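Local coordinates for protein putative dehydrogenase (Amycolatopsis orientalis, PDB 5A9T) that acts as an NADPH-dependent imine reductase, reducing imines stereoselectively to chiral amines, and is found here with a cyclic amine bound, at residues E142-Y147 and P157-T162; N103-W108 and T114-G119; V8-L13 and A19-L24. All blocks are in the same frame, centred on the assembly; numbering follows the deposited sequence. Where two conformers were deposited one is given.

Contact 1: E142-Y147 and P157-T162; sequences EVFEEY and PVHLGT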
# COMPACT_ATOMS: atom_id res chain seq x y z
N GLU A 142 5.19 31.78 -10.04
CA GLU A 142 4.75 33.14 -9.62
C GLU A 142 3.33 33.18 -9.22
O GLU A 142 2.96 33.78 -8.21
CB GLU A 142 4.98 34.14 -10.79
CG GLU A 142 6.43 34.40 -11.17
CD GLU A 142 7.16 33.18 -11.74
OE1 GLU A 142 6.60 32.39 -12.58
OE2 GLU A 142 8.24 32.98 -11.21
N VAL A 143 2.48 32.49 -9.99
CA VAL A 143 1.08 32.39 -9.64
C VAL A 143 0.87 31.68 -8.31
O VAL A 143 0.11 32.04 -7.48
CB VAL A 143 0.11 31.74 -10.73
CG1 VAL A 143 -1.26 31.42 -10.23
CG2 VAL A 143 0.10 32.58 -12.03
N PHE A 144 1.58 30.55 -8.18
CA PHE A 144 1.53 29.86 -6.96
C PHE A 144 1.92 30.75 -5.74
O PHE A 144 1.23 30.75 -4.76
CB PHE A 144 2.41 28.53 -6.98
CG PHE A 144 2.33 27.70 -5.76
CD1 PHE A 144 1.32 26.80 -5.61
CD2 PHE A 144 3.28 27.80 -4.78
CE1 PHE A 144 1.22 25.99 -4.51
CE2 PHE A 144 3.15 27.08 -3.61
CZ PHE A 144 2.13 26.16 -3.48
N GLU A 145 3.06 31.43 -5.88
CA GLU A 145 3.45 32.34 -4.80
C GLU A 145 2.42 33.43 -4.50
O GLU A 145 2.14 33.72 -3.35
CB GLU A 145 4.84 32.96 -5.06
CG GLU A 145 5.96 31.94 -4.91
CD GLU A 145 5.96 31.23 -3.51
OE1 GLU A 145 5.94 31.96 -2.48
OE2 GLU A 145 5.91 29.96 -3.43
N GLU A 146 1.82 33.99 -5.54
CA GLU A 146 0.82 35.00 -5.39
C GLU A 146 -0.38 34.59 -4.59
O GLU A 146 -0.93 35.29 -3.77
CB GLU A 146 0.43 35.57 -6.80
CG GLU A 146 -0.49 36.79 -6.71
CD GLU A 146 -0.79 37.34 -8.07
OE1 GLU A 146 -0.39 36.82 -9.11
OE2 GLU A 146 -1.55 38.37 -8.12
N TYR A 147 -0.85 33.33 -4.85
CA TYR A 147 -2.05 32.88 -4.34
C TYR A 147 -2.02 31.70 -3.35
O TYR A 147 -3.05 31.29 -2.95
CB TYR A 147 -3.05 32.56 -5.52
CG TYR A 147 -3.52 33.87 -6.18
CD1 TYR A 147 -4.37 34.73 -5.51
CD2 TYR A 147 -3.13 34.16 -7.45
CE1 TYR A 147 -4.77 35.93 -6.10
CE2 TYR A 147 -3.55 35.36 -8.02
CZ TYR A 147 -4.39 36.19 -7.36
OH TYR A 147 -4.79 37.37 -7.97
N PRO A 157 -1.44 23.34 0.01
CA PRO A 157 -1.09 23.46 -1.38
C PRO A 157 0.37 23.02 -1.59
O PRO A 157 1.27 23.47 -0.88
CB PRO A 157 -1.24 24.94 -1.64
CG PRO A 157 -0.95 25.58 -0.34
CD PRO A 157 -1.39 24.64 0.71
N VAL A 158 0.64 22.15 -2.54
CA VAL A 158 1.94 21.63 -2.90
C VAL A 158 2.26 21.94 -4.34
O VAL A 158 1.54 21.58 -5.22
CB VAL A 158 2.01 20.08 -2.71
CG1 VAL A 158 3.39 19.61 -3.12
CG2 VAL A 158 1.77 19.73 -1.27
N HIS A 159 3.32 22.70 -4.63
CA HIS A 159 3.75 22.99 -5.94
C HIS A 159 4.77 21.99 -6.37
O HIS A 159 5.90 21.98 -5.83
CB HIS A 159 4.31 24.44 -5.97
CG HIS A 159 4.70 24.89 -7.33
ND1 HIS A 159 3.85 25.24 -8.34
CD2 HIS A 159 5.94 25.12 -7.82
CE1 HIS A 159 4.54 25.60 -9.43
NE2 HIS A 159 5.81 25.50 -9.14
N LEU A 160 4.43 21.30 -7.41
CA LEU A 160 5.26 20.16 -7.87
C LEU A 160 6.32 20.61 -8.78
O LEU A 160 7.35 19.96 -8.89
CB LEU A 160 4.44 19.14 -8.58
CG LEU A 160 3.33 18.50 -7.73
CD1 LEU A 160 2.43 17.73 -8.63
CD2 LEU A 160 3.90 17.66 -6.61
N GLY A 161 6.12 21.68 -9.52
CA GLY A 161 6.99 22.11 -10.63
C GLY A 161 6.28 22.96 -11.65
O GLY A 161 5.07 23.16 -11.59
N THR A 162 7.06 23.49 -12.63
CA THR A 162 6.51 24.32 -13.68
C THR A 162 5.78 23.74 -14.82
O THR A 162 4.98 24.33 -15.51
CB THR A 162 7.60 25.36 -14.12
OG1 THR A 162 8.67 24.57 -14.63
CG2 THR A 162 8.12 26.13 -12.96
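With CG anti to the backbone N in both residues (chi1 -176° in each), Phe144 swings its ring off the helix toward the strand while His159 sends its imidazole back past it, and the two side chains slide by each other in opposite directions. The phenyl ring is met over its face not by the imidazole but by the methylene at its root: His159 CB stands 3.5 Å from the centroid of the Phe144 ring, only 3° off the normal, a nearly centred CH-pi contact. The imidazole then runs on toward the root of the phenylalanine, and His159 ND1 comes to 3.8 Å from Phe144 CB. The two ring planes lie at 36°, so the aromatic pair is oblique. Two residues earlier in the strand, Pro157 takes the outer part of the ring, its CB 3.9 Å from Phe144 CE1, and Pro157 O lies at the ring edge, 3.8 Å from Phe144 CZ. Leu117 of strand 115-121 also packs on Phe144.

Helix segment 142-147 runs nearly antiparallel to strand segment 157-161, as expected in the beta-alpha-beta unit of strand 134-139, helix 141-152 and strand 156-161. No hydrogen bond crosses between the segments, and His159 ND1 is buried here without a partner in the model; the adhesion is therefore apolar and CH-pi in character, with the histidine serving mainly through its carbon atoms.

Contact 2: N103-W108 and T114-G119; sequences NEALRW and TGYLDG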
# COMPACT_ATOMS: atom_id res chain seq x y z
N ASN A 103 -1.24 21.00 -20.46
CA ASN A 103 -0.29 21.73 -21.25
C ASN A 103 -0.94 22.60 -22.31
O ASN A 103 -0.44 23.73 -22.59
CB ASN A 103 0.64 20.71 -21.89
CG ASN A 103 1.88 20.64 -21.11
OD1 ASN A 103 2.73 21.50 -21.28
ND2 ASN A 103 1.89 19.86 -20.10
N GLU A 104 -1.97 22.06 -22.95
CA GLU A 104 -2.83 22.78 -23.94
C GLU A 104 -3.45 24.00 -23.28
O GLU A 104 -3.39 25.12 -23.83
CB GLU A 104 -4.02 21.95 -24.53
N ALA A 105 -4.05 23.79 -22.11
CA ALA A 105 -4.66 24.94 -21.43
C ALA A 105 -3.62 25.97 -21.01
O ALA A 105 -4.00 27.17 -21.04
CB ALA A 105 -5.41 24.41 -20.20
N LEU A 106 -2.45 25.65 -20.58
CA LEU A 106 -1.42 26.62 -20.24
C LEU A 106 -1.14 27.49 -21.51
O LEU A 106 -1.11 28.70 -21.44
CB LEU A 106 -0.15 25.95 -19.72
CG LEU A 106 1.00 26.84 -19.24
CD1 LEU A 106 2.04 27.18 -20.29
CD2 LEU A 106 0.53 28.14 -18.69
N ARG A 107 -0.91 26.84 -22.63
CA ARG A 107 -0.66 27.62 -23.88
C ARG A 107 -1.85 28.50 -24.21
O ARG A 107 -1.60 29.67 -24.68
CB ARG A 107 -0.32 26.65 -25.03
CG ARG A 107 1.06 26.05 -24.77
CD ARG A 107 1.59 25.28 -25.99
NE ARG A 107 0.74 24.14 -26.37
CZ ARG A 107 0.87 22.88 -25.92
NH1 ARG A 107 1.83 22.51 -25.06
NH2 ARG A 107 0.00 21.97 -26.32
N TRP A 108 -3.10 28.02 -24.12
CA TRP A 108 -4.26 28.73 -24.31
C TRP A 108 -4.23 30.03 -23.44
O TRP A 108 -4.50 31.17 -23.86
CB TRP A 108 -5.52 27.89 -24.08
CG TRP A 108 -6.78 28.60 -24.03
CD1 TRP A 108 -7.63 28.84 -25.04
CD2 TRP A 108 -7.45 29.10 -22.83
NE1 TRP A 108 -8.70 29.52 -24.61
CE2 TRP A 108 -8.66 29.65 -23.27
CE3 TRP A 108 -7.12 29.16 -21.52
CZ2 TRP A 108 -9.56 30.29 -22.45
CZ3 TRP A 108 -8.06 29.77 -20.61
CH2 TRP A 108 -9.26 30.32 -21.12
N THR A 114 -3.04 35.47 -19.74
CA THR A 114 -3.62 34.98 -18.46
C THR A 114 -2.66 34.04 -17.78
O THR A 114 -2.06 33.19 -18.42
CB THR A 114 -4.88 34.20 -18.84
OG1 THR A 114 -5.80 35.07 -19.61
CG2 THR A 114 -5.62 33.71 -17.57
N GLY A 115 -2.47 34.20 -16.50
CA GLY A 115 -1.59 33.28 -15.72
C GLY A 115 -2.32 31.97 -15.53
O GLY A 115 -3.57 31.92 -15.59
N TYR A 116 -1.53 30.93 -15.32
CA TYR A 116 -2.13 29.62 -15.29
C TYR A 116 -1.49 28.70 -14.28
O TYR A 116 -0.26 28.60 -14.28
CB TYR A 116 -2.07 28.96 -16.69
CG TYR A 116 -2.82 27.70 -16.78
CD1 TYR A 116 -4.22 27.63 -17.03
CD2 TYR A 116 -2.15 26.46 -16.56
CE1 TYR A 116 -4.93 26.40 -17.03
CE2 TYR A 116 -2.89 25.28 -16.62
CZ TYR A 116 -4.15 25.20 -16.83
OH TYR A 116 -4.99 24.08 -16.90
N LEU A 117 -2.29 28.05 -13.47
CA LEU A 117 -1.82 26.97 -12.58
C LEU A 117 -2.82 25.83 -12.73
O LEU A 117 -4.03 26.02 -12.77
CB LEU A 117 -1.67 27.58 -11.13
CG LEU A 117 -1.01 26.78 -10.10
CD1 LEU A 117 0.47 26.60 -10.46
CD2 LEU A 117 -1.28 27.40 -8.75
N ASP A 118 -2.31 24.58 -12.80
CA ASP A 118 -3.16 23.41 -12.89
C ASP A 118 -3.11 22.73 -11.49
O ASP A 118 -2.04 22.72 -10.83
CB ASP A 118 -2.61 22.46 -13.97
CG ASP A 118 -3.71 21.60 -14.53
OD1 ASP A 118 -4.65 22.02 -15.33
OD2 ASP A 118 -3.84 20.40 -14.06
N GLY A 119 -4.25 22.22 -11.07
CA GLY A 119 -4.22 21.56 -9.79
C GLY A 119 -5.04 20.30 -9.78
O GLY A 119 -6.06 20.18 -10.48
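Tyr116 lays one face of its ring against the backbone of Ala105 and Leu106, where helix 99-111 returns into strand 115-121 to complete a beta-alpha-beta unit of the Rossmann-type NADP-binding domain. The tight part of the contact is this ring and what rests on it. Leu106 N lies over the middle of the ring, 3.9 Å above its plane, and Leu106 CA makes a CH-pi contact 4.0 Å from the Tyr116 centroid, 23° off the normal. With chi1 at -173°, the tyrosine ring reaches away from its own backbone N and along the helix, bringing its hydroxyl end to Ala105. There Ala105 CB sits 3.3 Å from Tyr116 OH and 3.7 Å from Tyr116 CZ. At the root of the ring the Leu106 side chain crosses the tyrosine obliquely, its CD2 near Tyr116 CB; how closely they meet depends on which of two leucine conformers is taken.

The packing thins out on the far side of the helix. Glu104 and Arg107 point away from the strand, and Arg107 is exposed; its guanidinium folds back over the helix's own backbone, with Asn103 O over one face, toward the rim. Trp108 makes no close contact with the strand segment and packs in a buried setting on Leu75, Tyr76 and Leu86.

The hydroxyl of Tyr116 bonds to Asp118 OD1, two residues along the strand, and to Asn93 in strand 90-93, while Ser96 bonds to the same Asp118 oxygen. Together the two bonds of the hydroxyl restrain the end of the ring. Tyr116 OH donates to Asp118 OD1 at 2.6 Å, meeting its anti lone pair, the one away from OD2.

Contact 3: V8-L13 and A19-L24; sequences VTVAGL and ALAAAL
Strand 8-11 and helix 19-24 run nearly antiparallel, at 163°, with their axes 8.9 Å apart at closest approach and the backbones nearest at Val10 and Ala21. Val10 is the centre of the contact. Its CG2, anti to the carbonyl carbon, is the methyl that reaches the helix, where it lies 4.0 Å from Ala21 CB and about as far from Ala21 CA. The same methyl meets Leu24 CD1 at 3.8 Å as the two side chains cross at a slant. Leu24 CD1 is shared: it also touches Val8 CG1 at 3.9 Å, this time with the side chains crossing at about a right angle. One leucine methyl thus bridges two strand valines, while the small Ala21 lets the helix backbone come close to Val10.

This is the opening strand-turn-helix of a Rossmann-type fold. Gly12 opens what appears to be the GxGxxG sequence, which runs from the turn into the helix, and the next residue, Leu13, is part of the NADP(+) site. Around this core, strands 30-34 and 64-67 flank strand 7-11 in the sheet, Val31 packs on Leu24, and Leu44 of helix 42-46 packs on Ala21.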
# COMPACT_ATOMS: atom_id res chain seq x y z
N VAL A 8 -12.77 36.28 -5.46
CA VAL A 8 -12.42 35.09 -6.18
C VAL A 8 -13.64 34.67 -6.98
O VAL A 8 -14.76 34.81 -6.48
CB VAL A 8 -12.06 33.91 -5.24
CG1 VAL A 8 -11.67 32.71 -6.11
CG2 VAL A 8 -11.03 34.32 -4.23
N THR A 9 -13.48 34.17 -8.19
CA THR A 9 -14.53 33.62 -8.95
C THR A 9 -14.37 32.11 -8.99
O THR A 9 -13.26 31.61 -9.26
CB THR A 9 -14.51 34.19 -10.35
OG1 THR A 9 -14.88 35.58 -10.32
CG2 THR A 9 -15.48 33.50 -11.27
N VAL A 10 -15.46 31.37 -8.87
CA VAL A 10 -15.49 29.93 -9.13
C VAL A 10 -16.38 29.67 -10.31
O VAL A 10 -17.59 30.03 -10.29
CB VAL A 10 -15.98 29.18 -7.88
CG1 VAL A 10 -16.09 27.68 -8.22
CG2 VAL A 10 -15.09 29.41 -6.70
N ALA A 11 -15.85 29.10 -11.37
CA ALA A 11 -16.57 28.69 -12.52
C ALA A 11 -16.74 27.19 -12.58
O ALA A 11 -15.77 26.44 -12.73
CB ALA A 11 -15.86 29.16 -13.78
N GLY A 12 -17.96 26.73 -12.46
CA GLY A 12 -18.23 25.32 -12.39
C GLY A 12 -18.75 24.97 -11.02
O GLY A 12 -18.09 25.06 -10.01
N LEU A 13 -20.06 24.60 -10.91
CA LEU A 13 -20.73 24.34 -9.64
C LEU A 13 -21.28 22.90 -9.53
O LEU A 13 -22.33 22.73 -8.81
CB LEU A 13 -21.84 25.37 -9.33
CG LEU A 13 -21.37 26.82 -9.35
CD1 LEU A 13 -22.57 27.75 -9.14
CD2 LEU A 13 -20.34 27.03 -8.24
N ALA A 19 -18.17 22.77 -3.48
CA ALA A 19 -17.36 22.68 -2.27
C ALA A 19 -16.20 23.72 -2.21
O ALA A 19 -15.92 24.29 -1.21
CB ALA A 19 -16.81 21.27 -2.10
N LEU A 20 -15.62 23.98 -3.38
CA LEU A 20 -14.62 25.01 -3.46
C LEU A 20 -15.19 26.38 -3.12
O LEU A 20 -14.63 27.13 -2.34
CB LEU A 20 -14.00 25.05 -4.85
CG LEU A 20 -13.30 23.80 -5.36
CD1 LEU A 20 -12.93 23.75 -6.86
CD2 LEU A 20 -12.08 23.46 -4.55
N ALA A 21 -16.31 26.71 -3.71
CA ALA A 21 -16.88 27.97 -3.45
C ALA A 21 -17.32 28.15 -1.98
O ALA A 21 -17.05 29.16 -1.38
CB ALA A 21 -18.07 28.17 -4.36
N ALA A 22 -17.90 27.10 -1.39
CA ALA A 22 -18.26 27.12 -0.01
C ALA A 22 -17.11 27.31 0.93
O ALA A 22 -17.16 28.12 1.83
CB ALA A 22 -19.04 25.88 0.36
N ALA A 23 -15.96 26.63 0.62
CA ALA A 23 -14.79 26.80 1.40
C ALA A 23 -14.28 28.22 1.32
O ALA A 23 -13.79 28.80 2.28
CB ALA A 23 -13.77 25.76 1.00
N LEU A 24 -14.26 28.83 0.13
CA LEU A 24 -13.79 30.19 0.00
C LEU A 24 -14.68 31.23 0.70
O LEU A 24 -14.20 32.14 1.33
CB LEU A 24 -13.61 30.52 -1.49
CG LEU A 24 -12.56 29.71 -2.24
CD1 LEU A 24 -12.75 29.88 -3.71
CD2 LEU A 24 -11.19 30.23 -1.83

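In the fold
All three contacts pin a helix to the one sheet of the NADP-binding domain. Contacts 1 and 2 touch directly, their centres 13 Å apart: Val143 CG1 packs on Leu117 CB at 4.0 Å. Contact 3 lies about 19 Å from each of the others, centre to centre, without touching either. It holds Leu13 of the cofactor site, with Gly17 beside Val10; NADP(+) is absent from this chain, and the site is known from a structure of this protein with it bound. Contact 2 is more distant, the Tyr116 side chain about 9 Å from that of Asn95, another NADP(+)-binding residue. Contact 1 lies away from these sites. The bound amine meets Asn241, Tyr282 and Tyr283, in the C-terminal part and in none of the contacts.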